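Local coordinates for Non-reducing end beta-L-arabinofuranosidase (Bacteroides thetaiotaomicron, PDB 5MQO), which probably acts as an aceric acidase of glycoside hydrolase family 127, cleaving a glycosidic bond in the breakdown of plant pectin by this gut bacterium, at residues T410-S415 and R464-A469; N48-E53 and S415-I420; I386-F391 and A405-T410; M335-A340 and P603-L608. All coordinates share one frame; numbering follows the deposited sequence.

Helix 402-416 and the residues just after it run through contacts 1, 2 and 3, whose centres lie about 7 Å (1 and 2), 9 Å (1 and 3) and 15 Å (2 and 3) apart. Contact 3 joins this helix to helix 382-399, contact 1 to segment 464-469, and contact 2 joins its outgoing residues to the start of helix 50-69, all within the catalytic domain. Contact 4, centred 13 to 14 Å away, sets loop 335-340 against strand 604-609 of the C-terminal domain. Along the chain come 48-53, 335-340, 386-391, the continuous run 405-420, 464-469 and 603-608; Asn414 and Ser415 hydrogen-bond to Pro603 and Thr338 of contact 4, so distant parts of the sequence converge on 405-420.

Contact 1: T410-S415 and R464-A469; sequences TCLYNS and RTLCQA
Leu412, on helix 402-416, faces Ala469 across a gap of 8.1 Å between their CA atoms, where a type I turn runs from Leu466 to Ala469. With its CG anti to the backbone N (chi1 -176°), Leu412 reaches out from the helix and forks between two apolar partners. Its CD1 meets CD2 of Leu466 at 4.2 Å, methyl against methyl. The other branch, CD2, lies 4.3 Å from CB of Ala469, a short side chain that the turn points at the Leu412 helix. Both contacts are near ordinary van der Waals spacing, and all three residues are buried. Ala469 is brought into place by the turn, whose closing bond runs from Ala469 N to Leu466 O. The two helices belong to the GH127 catalytic domain, built on the (alpha/alpha)6 barrel known for this family; the disulfide Cys383-Cys458 links the beginnings of helices 382-399 and 458-466. Trp51 of helix 50-69 touches both Leu412 and Ala469, while Phe58 of the same helix lies on Leu466. On the Leu412 side the helix widens into a pi-type turn over residues 412-415. One turn back, Thr410 O accepts from both the backbone N and the side chain of Asn414. Asn414 ND2 reaches that oxygen at 2.9 Å, in the carbonyl plane and on a lone pair, although the bond is bent, with an N-H...O angle of 135°. The same ND2 also binds Pro603 O, and Asn414 OD1 takes the N-H of Val605, so this one amide ties the helix to the C-terminal domain.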
loop_
_atom_site.group_PDB
_atom_site.type_symbol
_atom_site.label_atom_id
_atom_site.label_comp_id
_atom_site.label_asym_id
_atom_site.label_seq_id
_atom_site.Cartn_x
_atom_site.Cartn_y
_atom_site.Cartn_z
ATOM N N THR A 410 -5.262 4.621 -2.877
ATOM C CA THR A 410 -6.226 4.275 -1.824
ATOM C C THR A 410 -5.543 3.526 -0.688
ATOM O O THR A 410 -5.662 3.927 0.473
ATOM C CB THR A 410 -7.338 3.395 -2.406
ATOM O OG1 THR A 410 -7.880 4.079 -3.544
ATOM C CG2 THR A 410 -8.457 3.069 -1.375
ATOM N N CYS A 411 -4.773 2.501 -1.040
ATOM C CA CYS A 411 -4.053 1.704 -0.050
ATOM C C CYS A 411 -3.043 2.536 0.738
ATOM O O CYS A 411 -3.022 2.510 1.988
ATOM C CB CYS A 411 -3.388 0.489 -0.708
ATOM S SG CYS A 411 -4.562 -0.797 -1.221
ATOM N N LEU A 412 -2.243 3.308 0.008
ATOM C CA LEU A 412 -1.187 4.102 0.631
ATOM C C LEU A 412 -1.677 5.075 1.705
ATOM O O LEU A 412 -1.124 5.042 2.802
ATOM C CB LEU A 412 -0.337 4.845 -0.421
ATOM C CG LEU A 412 0.883 5.652 0.074
ATOM C CD1 LEU A 412 1.923 4.851 0.849
ATOM C CD2 LEU A 412 1.551 6.331 -1.116
ATOM N N TYR A 413 -2.687 5.918 1.407
ATOM C CA TYR A 413 -3.208 6.876 2.412
ATOM C C TYR A 413 -4.065 6.187 3.509
ATOM O O TYR A 413 -4.011 6.567 4.664
ATOM C CB TYR A 413 -4.025 8.022 1.795
ATOM C CG TYR A 413 -3.286 9.013 0.906
ATOM C CD1 TYR A 413 -2.647 10.134 1.425
ATOM C CD2 TYR A 413 -3.274 8.858 -0.467
ATOM C CE1 TYR A 413 -1.967 11.048 0.591
ATOM C CE2 TYR A 413 -2.621 9.769 -1.296
ATOM C CZ TYR A 413 -1.976 10.861 -0.771
ATOM O OH TYR A 413 -1.329 11.699 -1.663
ATOM N N ASN A 414 -4.824 5.166 3.175
ATOM C CA ASN A 414 -5.910 4.750 4.077
ATOM C C ASN A 414 -5.729 3.422 4.829
ATOM O O ASN A 414 -6.425 3.204 5.817
ATOM C CB ASN A 414 -7.227 4.702 3.294
ATOM C CG ASN A 414 -7.504 5.992 2.605
ATOM O OD1 ASN A 414 -7.696 6.992 3.257
ATOM N ND2 ASN A 414 -7.450 5.999 1.295
ATOM N N SER A 415 -4.851 2.535 4.351
ATOM C CA SER A 415 -4.603 1.268 5.038
ATOM C C SER A 415 -3.139 0.899 5.222
ATOM O O SER A 415 -2.838 -0.181 5.709
ATOM C CB SER A 415 -5.354 0.160 4.319
ATOM O OG SER A 415 -5.073 0.129 2.937
ATOM N N ARG A 464 9.608 0.813 6.145
ATOM C CA ARG A 464 10.326 0.842 4.881
ATOM C C ARG A 464 9.407 1.160 3.702
ATOM O O ARG A 464 9.829 1.806 2.751
ATOM C CB ARG A 464 11.105 -0.454 4.642
ATOM C CG ARG A 464 10.278 -1.634 4.201
ATOM C CD ARG A 464 10.157 -1.772 2.680
ATOM N NE ARG A 464 10.811 -2.991 2.234
ATOM C CZ ARG A 464 10.367 -4.231 2.469
ATOM N NH1 ARG A 464 9.239 -4.454 3.126
ATOM N NH2 ARG A 464 11.071 -5.272 2.036
ATOM N N THR A 465 8.155 0.720 3.766
ATOM C CA THR A 465 7.236 0.995 2.669
ATOM C C THR A 465 6.954 2.491 2.647
ATOM O O THR A 465 7.151 3.152 1.617
ATOM C CB THR A 465 5.945 0.174 2.766
ATOM O OG1 THR A 465 6.217 -1.176 2.377
ATOM C CG2 THR A 465 4.894 0.719 1.835
ATOM N N LEU A 466 6.552 3.027 3.792
ATOM C CA LEU A 466 6.310 4.462 3.899
ATOM C C LEU A 466 7.553 5.283 3.563
ATOM O O LEU A 466 7.418 6.297 2.908
ATOM C CB LEU A 466 5.746 4.854 5.263
ATOM C CG LEU A 466 4.365 4.274 5.575
ATOM C CD1 LEU A 466 4.109 4.263 7.069
ATOM C CD2 LEU A 466 3.284 5.049 4.863
ATOM N N CYS A 467 8.748 4.831 3.964
ATOM C CA CYS A 467 10.018 5.486 3.557
ATOM C C CYS A 467 10.281 5.484 2.033
ATOM O O CYS A 467 11.209 6.142 1.578
ATOM C CB CYS A 467 11.233 4.849 4.254
ATOM S SG CYS A 467 11.433 5.246 6.004
ATOM N N GLN A 468 9.492 4.735 1.263
ATOM C CA GLN A 468 9.648 4.614 -0.181
ATOM C C GLN A 468 8.530 5.217 -0.989
ATOM O O GLN A 468 8.565 5.124 -2.209
ATOM C CB GLN A 468 9.704 3.146 -0.530
ATOM C CG GLN A 468 10.959 2.442 -0.049
ATOM C CD GLN A 468 10.800 0.949 -0.101
ATOM O OE1 GLN A 468 9.670 0.438 -0.190
ATOM N NE2 GLN A 468 11.913 0.230 -0.036
ATOM N N ALA A 469 7.534 5.824 -0.340
ATOM C CA ALA A 469 6.353 6.392 -1.025
ATOM C C ALA A 469 6.710 7.146 -2.299
ATOM O O ALA A 469 6.086 6.944 -3.321
ATOM C CB ALA A 469 5.607 7.307 -0.088
#

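Contact 2: N48-E53 and S415-I420; sequences NGFWGE and SVLSGI
Leu417 meets Phe50 and Trp51 in a purely apolar contact, carried on the leucine side by one methyl group. Leu417 CD2 sits at the edge of the Phe50 ring, near its plane, at 3.5 Å from CZ and equally close to CE1. It also approaches Trp51 obliquely, 4.2 Å from CH2. Leu417 has CG anti to its N (chi1 180°), which carries the methyl across toward the two rings as they come from the opposite direction. Between the aromatics, Phe50 CD1 stands 3.7 Å above one face of the Trp51 ring, offset toward its rim. Trp46 stacks on Trp51, and Tyr413 meets Phe50 edge-to-face. Backbone bonds shape both ends: Gly49 is the N-cap residue of helix 50-69, with Glu53 N bonded to Gly49 O, while Gly419 N on Val416 O belongs to the 3-10 segment 417-419. Tyr413 OH and Trp51 NE1 are close enough for a probable hydrogen bond. The whole is an aromatic cluster, extended by Tyr680 and Trp511 against Phe50, at the first turn of helix 50-69, in a catalytic domain of the (alpha/alpha)6-barrel type.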
loop_
_atom_site.group_PDB
_atom_site.type_symbol
_atom_site.label_atom_id
_atom_site.label_comp_id
_atom_site.label_asym_id
_atom_site.label_seq_id
_atom_site.Cartn_x
_atom_site.Cartn_y
_atom_site.Cartn_z
ATOM N N ASN A 48 7.312 20.013 -0.260
ATOM C CA ASN A 48 6.611 20.925 0.679
ATOM C C ASN A 48 5.150 20.594 0.841
ATOM O O ASN A 48 4.302 21.354 0.380
ATOM C CB ASN A 48 6.675 22.391 0.183
ATOM C CG ASN A 48 8.077 22.827 -0.175
ATOM O OD1 ASN A 48 8.994 22.774 0.653
ATOM N ND2 ASN A 48 8.263 23.243 -1.427
ATOM N N GLY A 49 4.817 19.498 1.497
ATOM C CA GLY A 49 3.403 19.270 1.781
ATOM C C GLY A 49 3.178 18.063 2.640
ATOM O O GLY A 49 3.996 17.768 3.521
ATOM N N PHE A 50 2.073 17.367 2.367
ATOM C CA PHE A 50 1.694 16.140 3.070
ATOM C C PHE A 50 2.904 15.210 3.221
ATOM O O PHE A 50 3.290 14.848 4.341
ATOM C CB PHE A 50 0.548 15.421 2.337
ATOM C CG PHE A 50 -0.068 14.284 3.119
ATOM C CD1 PHE A 50 0.529 13.033 3.180
ATOM C CD2 PHE A 50 -1.264 14.467 3.805
ATOM C CE1 PHE A 50 -0.056 11.997 3.904
ATOM C CE2 PHE A 50 -1.859 13.434 4.514
ATOM C CZ PHE A 50 -1.252 12.196 4.566
ATOM N N TRP A 51 3.511 14.836 2.098
ATOM C CA TRP A 51 4.492 13.743 2.117
ATOM C C TRP A 51 5.881 14.176 2.552
ATOM O O TRP A 51 6.600 13.400 3.184
ATOM C CB TRP A 51 4.524 12.984 0.775
ATOM C CG TRP A 51 3.346 12.020 0.601
ATOM C CD1 TRP A 51 2.295 12.144 -0.260
ATOM C CD2 TRP A 51 3.124 10.807 1.327
ATOM N NE1 TRP A 51 1.431 11.084 -0.117
ATOM C CE2 TRP A 51 1.910 10.249 0.848
ATOM C CE3 TRP A 51 3.839 10.130 2.320
ATOM C CZ2 TRP A 51 1.389 9.068 1.334
ATOM C CZ3 TRP A 51 3.317 8.942 2.810
ATOM C CH2 TRP A 51 2.099 8.418 2.314
ATOM N N GLY A 52 6.262 15.399 2.209
ATOM C CA GLY A 52 7.460 16.013 2.773
ATOM C C GLY A 52 7.469 15.961 4.294
ATOM O O GLY A 52 8.485 15.556 4.922
ATOM N N GLU A 53 6.325 16.355 4.870
ATOM C CA GLU A 53 6.129 16.363 6.324
ATOM C C GLU A 53 6.207 14.949 6.913
ATOM O O GLU A 53 6.978 14.711 7.853
ATOM C CB GLU A 53 4.813 17.031 6.695
ATOM C CG GLU A 53 4.656 17.315 8.178
ATOM C CD GLU A 53 3.230 17.648 8.545
ATOM O OE1 GLU A 53 2.816 18.831 8.408
ATOM O OE2 GLU A 53 2.530 16.704 8.973
ATOM N N SER A 415 -4.851 2.535 4.351
ATOM C CA SER A 415 -4.603 1.268 5.038
ATOM C C SER A 415 -3.139 0.899 5.222
ATOM O O SER A 415 -2.838 -0.181 5.709
ATOM C CB SER A 415 -5.354 0.160 4.319
ATOM O OG SER A 415 -5.073 0.129 2.937
ATOM N N VAL A 416 -2.234 1.800 4.870
ATOM C CA VAL A 416 -0.791 1.614 5.093
ATOM C C VAL A 416 -0.312 2.731 6.029
ATOM O O VAL A 416 0.234 2.458 7.105
ATOM C CB VAL A 416 -0.033 1.652 3.748
ATOM C CG1 VAL A 416 1.473 1.632 3.951
ATOM C CG2 VAL A 416 -0.457 0.481 2.880
ATOM N N LEU A 417 -0.553 3.980 5.628
ATOM C CA LEU A 417 -0.246 5.117 6.460
ATOM C C LEU A 417 -1.019 5.080 7.794
ATOM O O LEU A 417 -0.547 5.626 8.808
ATOM C CB LEU A 417 -0.506 6.409 5.682
ATOM C CG LEU A 417 -0.264 7.768 6.338
ATOM C CD1 LEU A 417 1.179 7.994 6.751
ATOM C CD2 LEU A 417 -0.705 8.847 5.383
ATOM N N SER A 418 -2.175 4.417 7.823
ATOM C CA SER A 418 -2.918 4.251 9.089
ATOM C C SER A 418 -2.164 3.375 10.084
ATOM O O SER A 418 -2.405 3.422 11.274
ATOM C CB SER A 418 -4.267 3.613 8.822
ATOM O OG SER A 418 -4.063 2.292 8.368
ATOM N N GLY A 419 -1.267 2.555 9.567
ATOM C CA GLY A 419 -0.502 1.639 10.376
ATOM C C GLY A 419 0.533 2.224 11.312
ATOM O O GLY A 419 1.067 1.484 12.159
ATOM N N ILE A 420 0.830 3.517 11.161
ATOM C CA ILE A 420 1.844 4.190 11.965
ATOM C C ILE A 420 1.217 5.433 12.558
ATOM O O ILE A 420 0.308 6.001 11.977
ATOM C CB ILE A 420 3.116 4.527 11.126
ATOM C CG1 ILE A 420 4.335 4.759 12.042
ATOM C CG2 ILE A 420 2.882 5.701 10.161
ATOM C CD1 ILE A 420 5.643 5.071 11.309
#

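Contact 3: I386-F391 and A405-T410; sequences IGNMLF and AELVET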
loop_
_atom_site.group_PDB
_atom_site.type_symbol
_atom_site.label_atom_id
_atom_site.label_comp_id
_atom_site.label_asym_id
_atom_site.label_seq_id
_atom_site.Cartn_x
_atom_site.Cartn_y
_atom_site.Cartn_z
ATOM N N ILE A 386 -0.387 -3.416 2.394
ATOM C CA ILE A 386 0.839 -3.178 1.623
ATOM C C ILE A 386 0.932 -4.177 0.481
ATOM O O ILE A 386 1.459 -3.865 -0.577
ATOM C CB ILE A 386 2.110 -3.301 2.516
ATOM C CG1 ILE A 386 2.129 -2.174 3.555
ATOM C CG2 ILE A 386 3.406 -3.311 1.681
ATOM C CD1 ILE A 386 3.210 -2.290 4.605
ATOM N N GLY A 387 0.470 -5.393 0.729
ATOM C CA GLY A 387 0.446 -6.419 -0.294
ATOM C C GLY A 387 -0.461 -6.042 -1.446
ATOM O O GLY A 387 -0.053 -6.102 -2.597
ATOM N N ASN A 388 -1.690 -5.647 -1.128
ATOM C CA ASN A 388 -2.638 -5.187 -2.140
ATOM C C ASN A 388 -2.052 -3.984 -2.917
ATOM O O ASN A 388 -2.255 -3.871 -4.127
ATOM C CB ASN A 388 -3.952 -4.800 -1.483
ATOM C CG ASN A 388 -5.094 -4.638 -2.476
ATOM O OD1 ASN A 388 -5.198 -5.341 -3.495
ATOM N ND2 ASN A 388 -6.001 -3.727 -2.152
ATOM N N MET A 389 -1.320 -3.113 -2.226
ATOM C CA MET A 389 -0.693 -1.958 -2.852
ATOM C C MET A 389 0.376 -2.366 -3.889
ATOM O O MET A 389 0.362 -1.894 -5.014
ATOM C CB MET A 389 -0.053 -1.096 -1.774
ATOM C CG MET A 389 0.634 0.139 -2.316
ATOM S SD MET A 389 1.538 1.053 -1.073
ATOM C CE MET A 389 2.621 1.971 -2.138
ATOM N N LEU A 390 1.290 -3.239 -3.472
ATOM C CA LEU A 390 2.344 -3.770 -4.317
ATOM C C LEU A 390 1.806 -4.684 -5.444
ATOM O O LEU A 390 2.349 -4.683 -6.533
ATOM C CB LEU A 390 3.346 -4.532 -3.477
ATOM C CG LEU A 390 4.159 -3.846 -2.377
ATOM C CD1 LEU A 390 4.869 -4.912 -1.529
ATOM C CD2 LEU A 390 5.181 -2.873 -2.916
ATOM N N PHE A 391 0.750 -5.460 -5.187
ATOM C CA PHE A 391 0.038 -6.171 -6.270
ATOM C C PHE A 391 -0.418 -5.148 -7.317
ATOM O O PHE A 391 -0.099 -5.269 -8.504
ATOM C CB PHE A 391 -1.143 -6.995 -5.716
ATOM C CG PHE A 391 -1.998 -7.706 -6.767
ATOM C CD1 PHE A 391 -1.450 -8.271 -7.927
ATOM C CD2 PHE A 391 -3.365 -7.866 -6.556
ATOM C CE1 PHE A 391 -2.246 -8.936 -8.866
ATOM C CE2 PHE A 391 -4.168 -8.534 -7.500
ATOM C CZ PHE A 391 -3.602 -9.057 -8.665
ATOM N N ALA A 405 -3.460 2.119 -10.628
ATOM C CA ALA A 405 -2.910 3.263 -9.890
ATOM C C ALA A 405 -3.831 3.829 -8.781
ATOM O O ALA A 405 -3.329 4.261 -7.727
ATOM C CB ALA A 405 -2.483 4.373 -10.845
ATOM N N GLU A 406 -5.141 3.827 -9.016
ATOM C CA GLU A 406 -6.128 4.244 -8.013
ATOM C C GLU A 406 -5.992 3.445 -6.712
ATOM O O GLU A 406 -5.959 4.015 -5.606
ATOM C CB GLU A 406 -7.543 4.063 -8.578
ATOM C CG GLU A 406 -8.686 4.640 -7.753
ATOM C CD GLU A 406 -8.580 6.127 -7.497
ATOM O OE1 GLU A 406 -8.188 6.883 -8.411
ATOM O OE2 GLU A 406 -8.893 6.552 -6.369
ATOM N N LEU A 407 -5.861 2.132 -6.857
ATOM C CA LEU A 407 -5.703 1.226 -5.719
ATOM C C LEU A 407 -4.408 1.388 -4.967
ATOM O O LEU A 407 -4.395 1.269 -3.733
ATOM C CB LEU A 407 -5.917 -0.226 -6.169
ATOM C CG LEU A 407 -7.455 -0.365 -6.227
ATOM C CD1 LEU A 407 -7.917 -1.126 -7.422
ATOM C CD2 LEU A 407 -7.994 -0.982 -4.947
ATOM N N VAL A 408 -3.327 1.657 -5.698
ATOM C CA VAL A 408 -2.063 2.000 -5.058
ATOM C C VAL A 408 -2.285 3.204 -4.142
ATOM O O VAL A 408 -1.841 3.179 -3.003
ATOM C CB VAL A 408 -0.936 2.270 -6.098
ATOM C CG1 VAL A 408 0.298 2.878 -5.448
ATOM C CG2 VAL A 408 -0.531 0.979 -6.792
ATOM N N GLU A 409 -2.987 4.239 -4.623
ATOM C CA GLU A 409 -3.189 5.472 -3.820
ATOM C C GLU A 409 -4.101 5.223 -2.614
ATOM O O GLU A 409 -3.746 5.583 -1.471
ATOM C CB GLU A 409 -3.766 6.634 -4.649
ATOM C CG GLU A 409 -3.627 8.025 -4.008
ATOM C CD GLU A 409 -4.147 9.156 -4.898
ATOM O OE1 GLU A 409 -5.353 9.109 -5.246
ATOM O OE2 GLU A 409 -3.353 10.050 -5.310
ATOM N N THR A 410 -5.262 4.621 -2.877
ATOM C CA THR A 410 -6.226 4.275 -1.824
ATOM C C THR A 410 -5.543 3.526 -0.688
ATOM O O THR A 410 -5.662 3.927 0.473
ATOM C CB THR A 410 -7.338 3.395 -2.406
ATOM O OG1 THR A 410 -7.880 4.079 -3.544
ATOM C CG2 THR A 410 -8.457 3.069 -1.375
#
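Met389 and Val408 cross obliquely where segments 386-391 and 405-410, running roughly antiparallel, come nearest, with the CA atoms of these two residues 4.7 Å apart. With CG anti to the backbone N (chi1 180°) and the chain extended beyond it, Met389 runs past the valine, so that two of its carbons face one methyl. Met389 CE lies 4.1 Å from Val408 CG1, and Met389 CG lies 4.2 Å from the same atom. The second valine branch is directed at the main chain of Met389: Val408 CG2 sits 3.5 Å from Met389 O. At this spacing the valine methyl rests directly on the backbone of the other helix. To one side, Asn388 swings its amide toward Leu407, where ND2 is 4.4 Å from CD2; ND2 is also hydrogen-bonded to Gly339 O. Farther along the second helix, Thr410 OG1 donates to Glu406 O at 2.8 Å, approaching from above the carbonyl plane (46° out of it) rather than on a lone pair. The carbonyl also accepts from Thr410 N. Helices 382-399 and 402-416 follow each other in the chain and form a tight helical hairpin of the catalytic barrel. Helix 317-333 packs beside it, with Trp327 and Val331 on Leu407 and Ile330 on Asn388, while Glu406 and Glu409 form salt bridges to Arg534 of strand 529-535.

Contact 4: M335-A340 and P603-L608; sequences MYVTGA and PLVYCL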
loop_
_atom_site.group_PDB
_atom_site.type_symbol
_atom_site.label_atom_id
_atom_site.label_comp_id
_atom_site.label_asym_id
_atom_site.label_seq_id
_atom_site.Cartn_x
_atom_site.Cartn_y
_atom_site.Cartn_z
ATOM N N MET A 335 -12.847 -6.175 -0.402
ATOM C CA MET A 335 -11.875 -5.164 0.014
ATOM C C MET A 335 -12.606 -4.107 0.769
ATOM O O MET A 335 -13.662 -3.642 0.329
ATOM C CB MET A 335 -11.230 -4.532 -1.194
ATOM C CG MET A 335 -10.253 -3.421 -0.880
ATOM S SD MET A 335 -9.468 -2.824 -2.378
ATOM C CE MET A 335 -10.721 -1.650 -2.876
ATOM N N TYR A 336 -12.036 -3.698 1.890
ATOM C CA TYR A 336 -12.596 -2.564 2.611
ATOM C C TYR A 336 -12.388 -1.250 1.819
ATOM O O TYR A 336 -11.466 -1.138 1.006
ATOM C CB TYR A 336 -12.017 -2.491 4.005
ATOM C CG TYR A 336 -12.485 -3.607 4.853
ATOM C CD1 TYR A 336 -11.807 -4.823 4.903
ATOM C CD2 TYR A 336 -13.609 -3.459 5.635
ATOM C CE1 TYR A 336 -12.250 -5.868 5.729
ATOM C CE2 TYR A 336 -14.075 -4.482 6.447
ATOM C CZ TYR A 336 -13.398 -5.687 6.507
ATOM O OH TYR A 336 -13.883 -6.694 7.331
ATOM N N VAL A 337 -13.239 -0.262 2.073
ATOM C CA VAL A 337 -13.180 1.052 1.396
ATOM C C VAL A 337 -11.850 1.814 1.546
ATOM O O VAL A 337 -11.550 2.674 0.742
ATOM C CB VAL A 337 -14.365 1.927 1.855
ATOM C CG1 VAL A 337 -14.173 2.343 3.312
ATOM C CG2 VAL A 337 -14.564 3.147 0.957
ATOM N N THR A 338 -11.065 1.472 2.562
ATOM C CA THR A 338 -9.702 1.955 2.772
ATOM C C THR A 338 -8.607 1.179 2.027
ATOM O O THR A 338 -7.413 1.472 2.185
ATOM C CB THR A 338 -9.358 1.850 4.275
ATOM O OG1 THR A 338 -9.443 0.487 4.712
ATOM C CG2 THR A 338 -10.315 2.677 5.105
ATOM N N GLY A 339 -8.995 0.180 1.237
ATOM C CA GLY A 339 -8.032 -0.687 0.510
ATOM C C GLY A 339 -7.549 -1.898 1.304
ATOM O O GLY A 339 -6.841 -2.747 0.777
ATOM N N ALA A 340 -7.973 -2.004 2.560
ATOM C CA ALA A 340 -7.416 -3.011 3.452
ATOM C C ALA A 340 -8.032 -4.346 3.114
ATOM O O ALA A 340 -9.123 -4.388 2.555
ATOM C CB ALA A 340 -7.646 -2.657 4.914
ATOM N N PRO A 603 -8.979 11.510 -2.177
ATOM C CA PRO A 603 -8.521 10.143 -1.927
ATOM C C PRO A 603 -8.588 9.679 -0.483
ATOM O O PRO A 603 -8.309 8.488 -0.215
ATOM C CB PRO A 603 -7.065 10.183 -2.369
ATOM C CG PRO A 603 -6.621 11.564 -2.004
ATOM C CD PRO A 603 -7.839 12.461 -2.153
ATOM N N LEU A 604 -8.949 10.568 0.438
ATOM C CA LEU A 604 -8.953 10.213 1.857
ATOM C C LEU A 604 -10.314 9.740 2.292
ATOM O O LEU A 604 -11.308 10.421 2.101
ATOM C CB LEU A 604 -8.533 11.391 2.733
ATOM C CG LEU A 604 -7.103 11.901 2.490
ATOM C CD1 LEU A 604 -6.809 13.084 3.400
ATOM C CD2 LEU A 604 -6.040 10.824 2.681
ATOM N N VAL A 605 -10.353 8.564 2.884
ATOM C CA VAL A 605 -11.548 8.077 3.588
ATOM C C VAL A 605 -11.562 8.786 4.919
ATOM O O VAL A 605 -10.523 8.877 5.595
ATOM C CB VAL A 605 -11.486 6.542 3.789
ATOM C CG1 VAL A 605 -12.612 6.030 4.696
ATOM C CG2 VAL A 605 -11.497 5.880 2.422
ATOM N N TYR A 606 -12.718 9.318 5.274
ATOM C CA TYR A 606 -12.861 9.972 6.559
ATOM C C TYR A 606 -13.543 9.047 7.563
ATOM O O TYR A 606 -14.227 8.084 7.192
ATOM C CB TYR A 606 -13.610 11.301 6.417
ATOM C CG TYR A 606 -12.693 12.450 6.056
ATOM C CD1 TYR A 606 -12.216 12.605 4.752
ATOM C CD2 TYR A 606 -12.293 13.360 7.011
ATOM C CE1 TYR A 606 -11.355 13.633 4.416
ATOM C CE2 TYR A 606 -11.457 14.402 6.692
ATOM C CZ TYR A 606 -10.984 14.539 5.388
ATOM O OH TYR A 606 -10.132 15.563 5.052
ATOM N N CYS A 607 -13.346 9.383 8.836
ATOM C CA CYS A 607 -13.986 8.699 9.959
ATOM C C CYS A 607 -14.404 9.684 11.008
ATOM O O CYS A 607 -14.066 10.859 10.916
ATOM C CB CYS A 607 -12.999 7.726 10.596
ATOM S SG CYS A 607 -11.609 8.513 11.427
ATOM N N LEU A 608 -15.124 9.174 12.007
ATOM C CA LEU A 608 -15.562 9.927 13.197
ATOM C C LEU A 608 -15.009 9.284 14.471
ATOM O O LEU A 608 -15.190 8.076 14.651
ATOM C CB LEU A 608 -17.092 9.944 13.261
ATOM C CG LEU A 608 -17.782 10.561 14.494
ATOM C CD1 LEU A 608 -17.378 12.009 14.713
ATOM C CD2 LEU A 608 -19.301 10.481 14.373
#
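Val605 of strand 604-609 packs against Val337 and Thr338, the two central residues of a type I beta turn that runs from Tyr336 to Gly339. The turn belongs to the loop after helix 317-333 in the catalytic domain, and the strand to the beta sheet of the C-terminal domain, so the contact bridges the two. Apolar contacts make up the side-chain meeting. Val605 points at the turn, and its CG1 serves two partners, Val337 CG1 at 4.2 Å and Thr338 CG2 at 4.1 Å. The Thr338 and Val605 side chains cross at about a right angle. In Thr338 the hydroxyl stands between the backbone N and the carbonyl carbon (chi1 60°), which turns the methyl rather than the oxygen to the valine. Hydrogen bonds form the turn itself. Gly339 N binds Tyr336 O at 2.8 Å, and Tyr336 N binds Ala340 O at 3.1 Å, closing the loop on itself. Gly339 takes a positive phi of 88° as the chain leaves the turn. Ser415 OG holds Thr338 O, and the strand continues its own sheet through backbone bonds to Tyr679 from Val605 and to Val599 from Tyr606. Trp693 and Val692 of strand 690-697 lie on Val337 and Val605, respectively. Polar backbone and apolar methyl also meet directly, with Val605 CG2 3.6 Å from Val337 O.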